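Local coordinates for protein dehydrogenase (Thermotoga maritima, PDB 3EZY) that catalyses the NAD(+)-dependent oxidation of myo-inositol to scyllo-inosose and thus probably serves in myo-inositol degradation, at residues L21-A27 / L289-I293; V189-D195 / K326-L331. All blocks are in the same frame, centred on the assembly; numbering follows the deposited sequence.

Contact 1 (L21-A27 / L289-I293); sequences LKMIDDA and LKTFI
Ile-24 sets its CD1 methyl against the branch carbon of Leu-289, the two side chains meeting at a slant, with 3.5 Å between Ile-24 CD1 and Leu-289 CG. The same methyl also lies on Leu-289 CD2 and on CG of Lys-290, so one side chain of the loop meets two neighbours on helix 277-298. Its other branch, CG2, has as its nearest partner, one turn further along from Leu-289, Ile-293 CD1 at 3.7 Å. This spread follows from chi1 (-54°), which sets CG1 beside the backbone N and CG2 beside the carbonyl carbon.

Ile-293 CD1 is shared. Besides Ile-24 it meets Ala-27, where the fit is tighter than ordinary van der Waals contact, 3.4 Å between Ile-293 CD1 and Ala-27 CB, and on another flank it reaches Leu-21, 3.9 Å from CD1 to Leu-21 CD2. Leu-21 runs at roughly a right angle to Leu-289, its CG 3.8 Å from Leu-289 CD2. Beyond CG, Lys-290 stretches out straight, carrying CE past the carbonyl oxygen of Met-23.

In the next shell, Leu-21 rests on Ile-5, Ile-293 on Leu-3 and Leu-289 on Leu-69, which sets the patch against strands 3-8 and 67-70. Lys-297 donates a hydrogen bond to Asp-26 O, while Met-23 packs on Met-23 of the second subunit. Across the two segments themselves the grip is chiefly aliphatic, so the loop is probably held to the helix mainly by close packing of methyl groups away from water, with polar fastening supplied from beside the contact.

Contact 2 (V189-D195 / K326-L331); sequences VEEVFAD and KRSVKL
Val-192 and Val-329 exchange both of their backbone bonds, making an antiparallel hydrogen-bonded pair. Val-329 N reaches Val-192 O at 2.8 Å, nearly straight (170°); the return bond, Val-192 N to Val-329 O, is 2.9 Å. A third bond runs 3.0 Å from Leu-331 N to Glu-190 O. Leu-331 then lays CD2 against the carbonyl oxygen of Val-189, and its side chain continues onto Met-311 and Leu-315 of helix 306-325.

Phe-193 closes the other buried part. With CG anti to the backbone N (chi1 171°), the ring turns its edge to the chain at Arg-327, Phe-193 CD1 lying 3.8 Å from Arg-327 C, and it stacks with Phe-193 of the third subunit. Near this subunit interface Lys-326 NZ stands 3.9 Å from Asp-195 OD1, a loose, long salt bridge; the stronger partner of that buried carboxylate is Arg-218 of the third subunit.

Toward solvent the fit is slacker. Glu-191, extended beyond CG, crosses Lys-330 in a long salt bridge, 3.6 Å from Glu-191 OE1 to Lys-330 NZ. A leucine in place of Glu-191 would probably leave the Lys-330 ammonium without this carboxylate mate and its bent end freer to swing.

Glu-190 and Glu-191 both face Arg-218 on strand 212-219, a classic beta bulge. Backbone bonds from Lys-326 and Ser-328 pass on to the third subunit. Within the chain, short strand 329-330, following helix 306-325, is the outermost strand of the mixed sheet, paired antiparallel in the C-terminal domain of this Gfo/Idh/MocA dehydrogenase.

In the fold
From the N terminus, the chain makes strand 3-8 and helix 12-20 of the Rossmann domain and then the loop 21-27, which waits 262 residues for its mate. Meanwhile the parallel sheet is finished and the C-terminal domain begins; strand 189-197 supplies the first half of contact 2. Helix 277-298 next returns to the nucleotide-binding domain and closes contact 1. Only after helix 306-325 does 326-331 come back to the mixed sheet and close contact 2, so the two loops cross. Their centres lie 39 Å apart, on opposite sides of the chain's centre: contact 1 ties helix 277-298 to the Rossmann domain, contact 2 the C-terminal strand 329-330 to the sheet of the second domain.

Contact 1 (L21-A27 / L289-I293)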
ATOM      1  N   LEU A  21     -11.572 -33.100   6.422  1.00 34.30           N
ATOM      2  CA  LEU A  21     -11.467 -34.049   7.513  1.00 36.77           C
ATOM      3  C   LEU A  21     -10.135 -34.810   7.583  1.00 39.38           C
ATOM      4  O   LEU A  21      -9.719 -35.189   8.660  1.00 39.74           O
ATOM      5  CB  LEU A  21     -12.693 -34.947   7.601  1.00 36.02           C
ATOM      6  CG  LEU A  21     -13.820 -34.161   8.307  1.00 35.09           C
ATOM      7  CD1 LEU A  21     -15.214 -34.715   8.022  1.00 34.82           C
ATOM      8  CD2 LEU A  21     -13.587 -34.035   9.817  1.00 32.02           C
ATOM      9  N   LYS A  22      -9.432 -34.980   6.463  1.00 42.69           N
ATOM     10  CA  LYS A  22      -8.066 -35.533   6.486  1.00 45.37           C
ATOM     11  C   LYS A  22      -7.044 -34.574   7.104  1.00 46.84           C
ATOM     12  O   LYS A  22      -5.959 -34.974   7.515  1.00 47.07           O
ATOM     13  CB  LYS A  22      -7.616 -35.862   5.078  1.00 45.77           C
ATOM     14  CG  LYS A  22      -8.617 -36.727   4.342  1.00 48.47           C
ATOM     15  CD  LYS A  22     -10.049 -36.414   4.759  1.00 50.48           C
ATOM     16  CE  LYS A  22     -11.002 -37.033   3.779  1.00 51.50           C
ATOM     17  NZ  LYS A  22     -10.519 -38.389   3.385  1.00 54.06           N
ATOM     18  N   MET A  23      -7.395 -33.305   7.165  1.00 48.13           N
ATOM     19  CA  MET A  23      -6.452 -32.272   7.555  1.00 50.24           C
ATOM     20  C   MET A  23      -6.641 -32.053   9.027  1.00 50.34           C
ATOM     21  O   MET A  23      -5.966 -31.222   9.652  1.00 51.05           O
ATOM     22  CB  MET A  23      -6.812 -30.965   6.843  1.00 50.71           C
ATOM     23  CG  MET A  23      -5.660 -30.145   6.362  1.00 54.08           C
ATOM     24  SD  MET A  23      -5.183 -30.707   4.724  1.00 61.39           S
ATOM     25  CE  MET A  23      -4.666 -32.383   5.099  1.00 57.89           C
ATOM     26  N   ILE A  24      -7.615 -32.758   9.572  1.00 50.02           N
ATOM     27  CA  ILE A  24      -7.980 -32.511  10.926  1.00 50.27           C
ATOM     28  C   ILE A  24      -7.720 -33.769  11.677  1.00 51.34           C
ATOM     29  O   ILE A  24      -7.988 -34.870  11.200  1.00 51.23           O
ATOM     30  CB  ILE A  24      -9.447 -32.150  11.070  1.00 49.71           C
ATOM     31  CG1 ILE A  24      -9.789 -30.974  10.153  1.00 47.65           C
ATOM     32  CG2 ILE A  24      -9.734 -31.819  12.518  1.00 49.23           C
ATOM     33  CD1 ILE A  24     -11.184 -30.457  10.309  1.00 44.38           C
ATOM     34  N   ASP A  25      -7.172 -33.636  12.864  1.00 52.44           N
ATOM     35  CA  ASP A  25      -7.009 -34.864  13.568  1.00 53.38           C
ATOM     36  C   ASP A  25      -7.812 -35.159  14.796  1.00 52.31           C
ATOM     37  O   ASP A  25      -8.419 -34.273  15.424  1.00 51.79           O
ATOM     38  CB  ASP A  25      -5.562 -35.331  13.635  1.00 54.40           C
ATOM     39  CG  ASP A  25      -5.223 -36.225  12.458  1.00 58.20           C
ATOM     40  OD1 ASP A  25      -4.706 -37.346  12.693  1.00 60.76           O
ATOM     41  OD2 ASP A  25      -5.536 -35.819  11.298  1.00 61.16           O
ATOM     42  N   ASP A  26      -7.856 -36.452  15.053  1.00 51.20           N
ATOM     43  CA  ASP A  26      -8.855 -37.035  15.907  1.00 50.51           C
ATOM     44  C   ASP A  26     -10.267 -36.616  15.499  1.00 48.72           C
ATOM     45  O   ASP A  26     -11.149 -36.423  16.336  1.00 49.21           O
ATOM     46  CB  ASP A  26      -8.514 -36.795  17.365  1.00 51.09           C
ATOM     47  CG  ASP A  26      -7.381 -37.695  17.827  1.00 54.56           C
ATOM     48  OD1 ASP A  26      -6.236 -37.505  17.334  1.00 57.08           O
ATOM     49  OD2 ASP A  26      -7.641 -38.614  18.653  1.00 58.58           O
ATOM     50  N   ALA A  27     -10.459 -36.482  14.186  1.00 46.26           N
ATOM     51  CA  ALA A  27     -11.780 -36.556  13.599  1.00 43.24           C
ATOM     52  C   ALA A  27     -11.641 -37.362  12.303  1.00 41.28           C
ATOM     53  O   ALA A  27     -10.714 -37.133  11.536  1.00 40.84           O
ATOM     54  CB  ALA A  27     -12.308 -35.162  13.319  1.00 43.59           C
ATOM     55  N   LEU A 289     -14.478 -25.927  10.998  1.00 22.86           N
ATOM     56  CA  LEU A 289     -14.712 -27.351  11.288  1.00 22.30           C
ATOM     57  C   LEU A 289     -13.854 -27.865  12.454  1.00 23.68           C
ATOM     58  O   LEU A 289     -14.344 -28.618  13.328  1.00 23.39           O
ATOM     59  CB  LEU A 289     -14.485 -28.194  10.035  1.00 22.30           C
ATOM     60  CG  LEU A 289     -14.615 -29.732  10.191  1.00 23.13           C
ATOM     61  CD1 LEU A 289     -15.890 -30.017  10.899  1.00 25.35           C
ATOM     62  CD2 LEU A 289     -14.634 -30.457   8.853  1.00 26.19           C
ATOM     63  N   LYS A 290     -12.580 -27.470  12.496  1.00 23.47           N
ATOM     64  CA  LYS A 290     -11.758 -27.809  13.663  1.00 24.33           C
ATOM     65  C   LYS A 290     -12.415 -27.301  14.955  1.00 24.79           C
ATOM     66  O   LYS A 290     -12.292 -27.935  16.009  1.00 24.92           O
ATOM     67  CB  LYS A 290     -10.341 -27.216  13.540  1.00 24.25           C
ATOM     68  CG  LYS A 290      -9.553 -27.714  12.356  1.00 25.37           C
ATOM     69  CD  LYS A 290      -8.099 -27.188  12.477  1.00 31.42           C
ATOM     70  CE  LYS A 290      -7.222 -27.630  11.281  1.00 33.64           C
ATOM     71  NZ  LYS A 290      -6.071 -26.630  11.064  1.00 38.16           N
ATOM     72  N   THR A 291     -13.076 -26.147  14.874  1.00 23.51           N
ATOM     73  CA  THR A 291     -13.685 -25.536  16.060  1.00 24.13           C
ATOM     74  C   THR A 291     -14.902 -26.342  16.512  1.00 23.40           C
ATOM     75  O   THR A 291     -15.061 -26.601  17.708  1.00 22.32           O
ATOM     76  CB  THR A 291     -14.092 -24.044  15.841  1.00 23.78           C
ATOM     77  OG1 THR A 291     -12.946 -23.302  15.403  1.00 26.40           O
ATOM     78  CG2 THR A 291     -14.631 -23.412  17.134  1.00 24.94           C
ATOM     79  N   PHE A 292     -15.748 -26.706  15.552  1.00 22.48           N
ATOM     80  CA  PHE A 292     -16.877 -27.603  15.795  1.00 22.68           C
ATOM     81  C   PHE A 292     -16.440 -28.912  16.489  1.00 23.06           C
ATOM     82  O   PHE A 292     -17.061 -29.369  17.459  1.00 23.56           O
ATOM     83  CB  PHE A 292     -17.600 -27.941  14.471  1.00 21.99           C
ATOM     84  CG  PHE A 292     -18.721 -28.972  14.645  1.00 21.71           C
ATOM     85  CD1 PHE A 292     -19.825 -28.674  15.433  1.00 19.46           C
ATOM     86  CD2 PHE A 292     -18.644 -30.228  14.050  1.00 22.42           C
ATOM     87  CE1 PHE A 292     -20.848 -29.576  15.624  1.00 17.81           C
ATOM     88  CE2 PHE A 292     -19.678 -31.163  14.218  1.00 19.46           C
ATOM     89  CZ  PHE A 292     -20.780 -30.831  15.016  1.00 19.75           C
ATOM     90  N   ILE A 293     -15.398 -29.528  15.966  1.00 23.97           N
ATOM     91  CA  ILE A 293     -14.844 -30.765  16.529  1.00 25.22           C
ATOM     92  C   ILE A 293     -14.299 -30.546  17.955  1.00 26.63           C
ATOM     93  O   ILE A 293     -14.561 -31.346  18.847  1.00 27.15           O
ATOM     94  CB  ILE A 293     -13.753 -31.300  15.594  1.00 25.36           C
ATOM     95  CG1 ILE A 293     -14.407 -31.799  14.307  1.00 24.25           C
ATOM     96  CG2 ILE A 293     -12.904 -32.405  16.291  1.00 25.61           C
ATOM     97  CD1 ILE A 293     -13.414 -31.968  13.164  1.00 28.60           C
TER

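Contact 2 (V189-D195 / K326-L331)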
ATOM      1  N   VAL A 189     -28.261  -5.458  17.072  1.00 29.27           N
ATOM      2  CA  VAL A 189     -28.953  -4.485  16.222  1.00 30.21           C
ATOM      3  C   VAL A 189     -30.417  -4.285  16.649  1.00 32.02           C
ATOM      4  O   VAL A 189     -31.146  -5.247  16.910  1.00 33.90           O
ATOM      5  CB  VAL A 189     -28.969  -4.951  14.786  1.00 29.57           C
ATOM      6  CG1 VAL A 189     -29.678  -3.917  13.869  1.00 29.72           C
ATOM      7  CG2 VAL A 189     -27.579  -5.240  14.332  1.00 28.62           C
ATOM      8  N   GLU A 190     -30.885  -3.050  16.657  1.00 31.34           N
ATOM      9  CA  GLU A 190     -32.243  -2.811  17.088  1.00 31.46           C
ATOM     10  C   GLU A 190     -33.140  -2.413  15.945  1.00 29.80           C
ATOM     11  O   GLU A 190     -34.338  -2.664  15.994  1.00 28.31           O
ATOM     12  CB  GLU A 190     -32.241  -1.696  18.119  1.00 32.34           C
ATOM     13  CG  GLU A 190     -31.077  -1.835  19.072  1.00 38.07           C
ATOM     14  CD  GLU A 190     -31.479  -2.363  20.432  1.00 45.33           C
ATOM     15  OE1 GLU A 190     -31.700  -3.592  20.588  1.00 48.31           O
ATOM     16  OE2 GLU A 190     -31.556  -1.528  21.352  1.00 45.91           O
ATOM     17  N   GLU A 191     -32.547  -1.801  14.915  1.00 28.28           N
ATOM     18  CA  GLU A 191     -33.291  -1.267  13.799  1.00 27.94           C
ATOM     19  C   GLU A 191     -32.506  -1.359  12.472  1.00 26.25           C
ATOM     20  O   GLU A 191     -31.285  -1.240  12.457  1.00 25.26           O
ATOM     21  CB  GLU A 191     -33.584   0.199  14.129  1.00 29.61           C
ATOM     22  CG  GLU A 191     -34.662   0.847  13.351  1.00 34.80           C
ATOM     23  CD  GLU A 191     -35.234   2.029  14.131  1.00 43.14           C
ATOM     24  OE1 GLU A 191     -36.405   2.384  13.882  1.00 48.30           O
ATOM     25  OE2 GLU A 191     -34.515   2.580  14.997  1.00 43.54           O
ATOM     26  N   VAL A 192     -33.209  -1.540  11.366  1.00 23.80           N
ATOM     27  CA  VAL A 192     -32.571  -1.707  10.086  1.00 24.69           C
ATOM     28  C   VAL A 192     -33.305  -0.894   9.017  1.00 23.62           C
ATOM     29  O   VAL A 192     -34.533  -0.781   9.044  1.00 24.35           O
ATOM     30  CB  VAL A 192     -32.615  -3.203   9.709  1.00 24.64           C
ATOM     31  CG1 VAL A 192     -32.318  -3.431   8.284  1.00 28.30           C
ATOM     32  CG2 VAL A 192     -31.662  -4.017  10.600  1.00 27.25           C
ATOM     33  N   PHE A 193     -32.564  -0.335   8.069  1.00 22.37           N
ATOM     34  CA  PHE A 193     -33.146   0.224   6.855  1.00 21.85           C
ATOM     35  C   PHE A 193     -32.431  -0.351   5.636  1.00 22.15           C
ATOM     36  O   PHE A 193     -31.196  -0.400   5.621  1.00 21.26           O
ATOM     37  CB  PHE A 193     -32.976   1.736   6.804  1.00 21.69           C
ATOM     38  CG  PHE A 193     -33.363   2.322   5.475  1.00 21.94           C
ATOM     39  CD1 PHE A 193     -34.668   2.630   5.214  1.00 22.53           C
ATOM     40  CD2 PHE A 193     -32.417   2.495   4.468  1.00 22.87           C
ATOM     41  CE1 PHE A 193     -35.047   3.136   4.013  1.00 20.96           C
ATOM     42  CE2 PHE A 193     -32.770   3.016   3.239  1.00 23.27           C
ATOM     43  CZ  PHE A 193     -34.098   3.327   2.991  1.00 25.28           C
ATOM     44  N   ALA A 194     -33.171  -0.747   4.615  1.00 21.16           N
ATOM     45  CA  ALA A 194     -32.549  -1.379   3.483  1.00 21.45           C
ATOM     46  C   ALA A 194     -33.084  -0.805   2.194  1.00 22.45           C
ATOM     47  O   ALA A 194     -34.266  -0.468   2.113  1.00 23.33           O
ATOM     48  CB  ALA A 194     -32.779  -2.934   3.534  1.00 20.82           C
ATOM     49  N   ASP A 195     -32.220  -0.657   1.179  1.00 22.28           N
ATOM     50  CA  ASP A 195     -32.715  -0.439  -0.183  1.00 22.41           C
ATOM     51  C   ASP A 195     -31.947  -1.356  -1.142  1.00 21.67           C
ATOM     52  O   ASP A 195     -30.901  -1.888  -0.778  1.00 20.71           O
ATOM     53  CB  ASP A 195     -32.644   1.042  -0.609  1.00 22.12           C
ATOM     54  CG  ASP A 195     -33.646   1.388  -1.740  1.00 23.02           C
ATOM     55  OD1 ASP A 195     -34.260   0.485  -2.395  1.00 21.34           O
ATOM     56  OD2 ASP A 195     -33.769   2.572  -2.035  1.00 25.42           O
ATOM     57  N   LYS A 326     -40.033   1.045   2.611  1.00 27.44           N
ATOM     58  CA  LYS A 326     -39.158   2.238   2.512  1.00 27.40           C
ATOM     59  C   LYS A 326     -39.039   2.991   3.838  1.00 26.08           C
ATOM     60  O   LYS A 326     -39.086   4.181   3.884  1.00 25.70           O
ATOM     61  CB  LYS A 326     -39.609   3.206   1.425  1.00 27.59           C
ATOM     62  CG  LYS A 326     -40.034   2.565   0.120  1.00 30.81           C
ATOM     63  CD  LYS A 326     -38.855   2.132  -0.657  1.00 36.20           C
ATOM     64  CE  LYS A 326     -38.980   2.451  -2.192  1.00 43.02           C
ATOM     65  NZ  LYS A 326     -37.620   2.293  -2.944  1.00 46.19           N
ATOM     66  N   ARG A 327     -38.834   2.272   4.918  1.00 26.25           N
ATOM     67  CA  ARG A 327     -38.765   2.906   6.198  1.00 25.91           C
ATOM     68  C   ARG A 327     -37.913   2.007   7.061  1.00 26.31           C
ATOM     69  O   ARG A 327     -37.697   0.838   6.751  1.00 26.43           O
ATOM     70  CB  ARG A 327     -40.176   3.051   6.825  1.00 25.58           C
ATOM     71  CG  ARG A 327     -40.712   1.754   7.450  1.00 26.74           C
ATOM     72  CD  ARG A 327     -42.182   1.897   7.966  1.00 24.46           C
ATOM     73  NE  ARG A 327     -42.745   0.583   8.279  1.00 25.59           N
ATOM     74  CZ  ARG A 327     -42.587  -0.041   9.434  1.00 27.80           C
ATOM     75  NH1 ARG A 327     -43.117  -1.227   9.612  1.00 30.47           N
ATOM     76  NH2 ARG A 327     -41.916   0.530  10.425  1.00 28.78           N
ATOM     77  N   SER A 328     -37.466   2.566   8.163  1.00 26.16           N
ATOM     78  CA  SER A 328     -36.704   1.856   9.140  1.00 27.52           C
ATOM     79  C   SER A 328     -37.591   0.846   9.887  1.00 28.03           C
ATOM     80  O   SER A 328     -38.727   1.165  10.269  1.00 27.91           O
ATOM     81  CB  SER A 328     -36.152   2.900  10.111  1.00 26.96           C
ATOM     82  OG  SER A 328     -35.274   2.284  11.003  1.00 32.67           O
ATOM     83  N   VAL A 329     -37.085  -0.376  10.097  1.00 27.94           N
ATOM     84  CA  VAL A 329     -37.873  -1.438  10.725  1.00 27.61           C
ATOM     85  C   VAL A 329     -37.161  -1.928  11.987  1.00 28.90           C
ATOM     86  O   VAL A 329     -35.994  -2.307  11.932  1.00 28.67           O
ATOM     87  CB  VAL A 329     -38.114  -2.620   9.733  1.00 27.07           C
ATOM     88  CG1 VAL A 329     -38.708  -3.809  10.430  1.00 26.12           C
ATOM     89  CG2 VAL A 329     -39.036  -2.167   8.571  1.00 24.01           C
ATOM     90  N   LYS A 330     -37.864  -1.894  13.117  1.00 29.99           N
ATOM     91  CA  LYS A 330     -37.390  -2.437  14.389  1.00 31.86           C
ATOM     92  C   LYS A 330     -37.450  -3.952  14.447  1.00 32.59           C
ATOM     93  O   LYS A 330     -38.410  -4.567  13.991  1.00 33.23           O
ATOM     94  CB  LYS A 330     -38.221  -1.870  15.528  1.00 31.86           C
ATOM     95  CG  LYS A 330     -38.065  -0.374  15.671  1.00 34.86           C
ATOM     96  CD  LYS A 330     -38.790   0.087  16.917  1.00 40.66           C
ATOM     97  CE  LYS A 330     -38.806   1.606  16.986  1.00 42.78           C
ATOM     98  NZ  LYS A 330     -37.453   2.119  17.337  1.00 45.08           N
ATOM     99  N   LEU A 331     -36.417  -4.572  14.996  1.00 34.74           N
ATOM    100  CA  LEU A 331     -36.415  -6.037  15.117  1.00 36.36           C
ATOM    101  C   LEU A 331     -37.684  -6.584  15.787  1.00 37.76           C
ATOM    102  O   LEU A 331     -38.198  -7.622  15.384  1.00 37.46           O
ATOM    103  CB  LEU A 331     -35.163  -6.555  15.813  1.00 36.27           C
ATOM    104  CG  LEU A 331     -34.221  -7.253  14.831  1.00 37.20           C
ATOM    105  CD1 LEU A 331     -33.669  -6.192  13.902  1.00 39.74           C
ATOM    106  CD2 LEU A 331     -33.130  -7.979  15.580  1.00 39.09           C
TER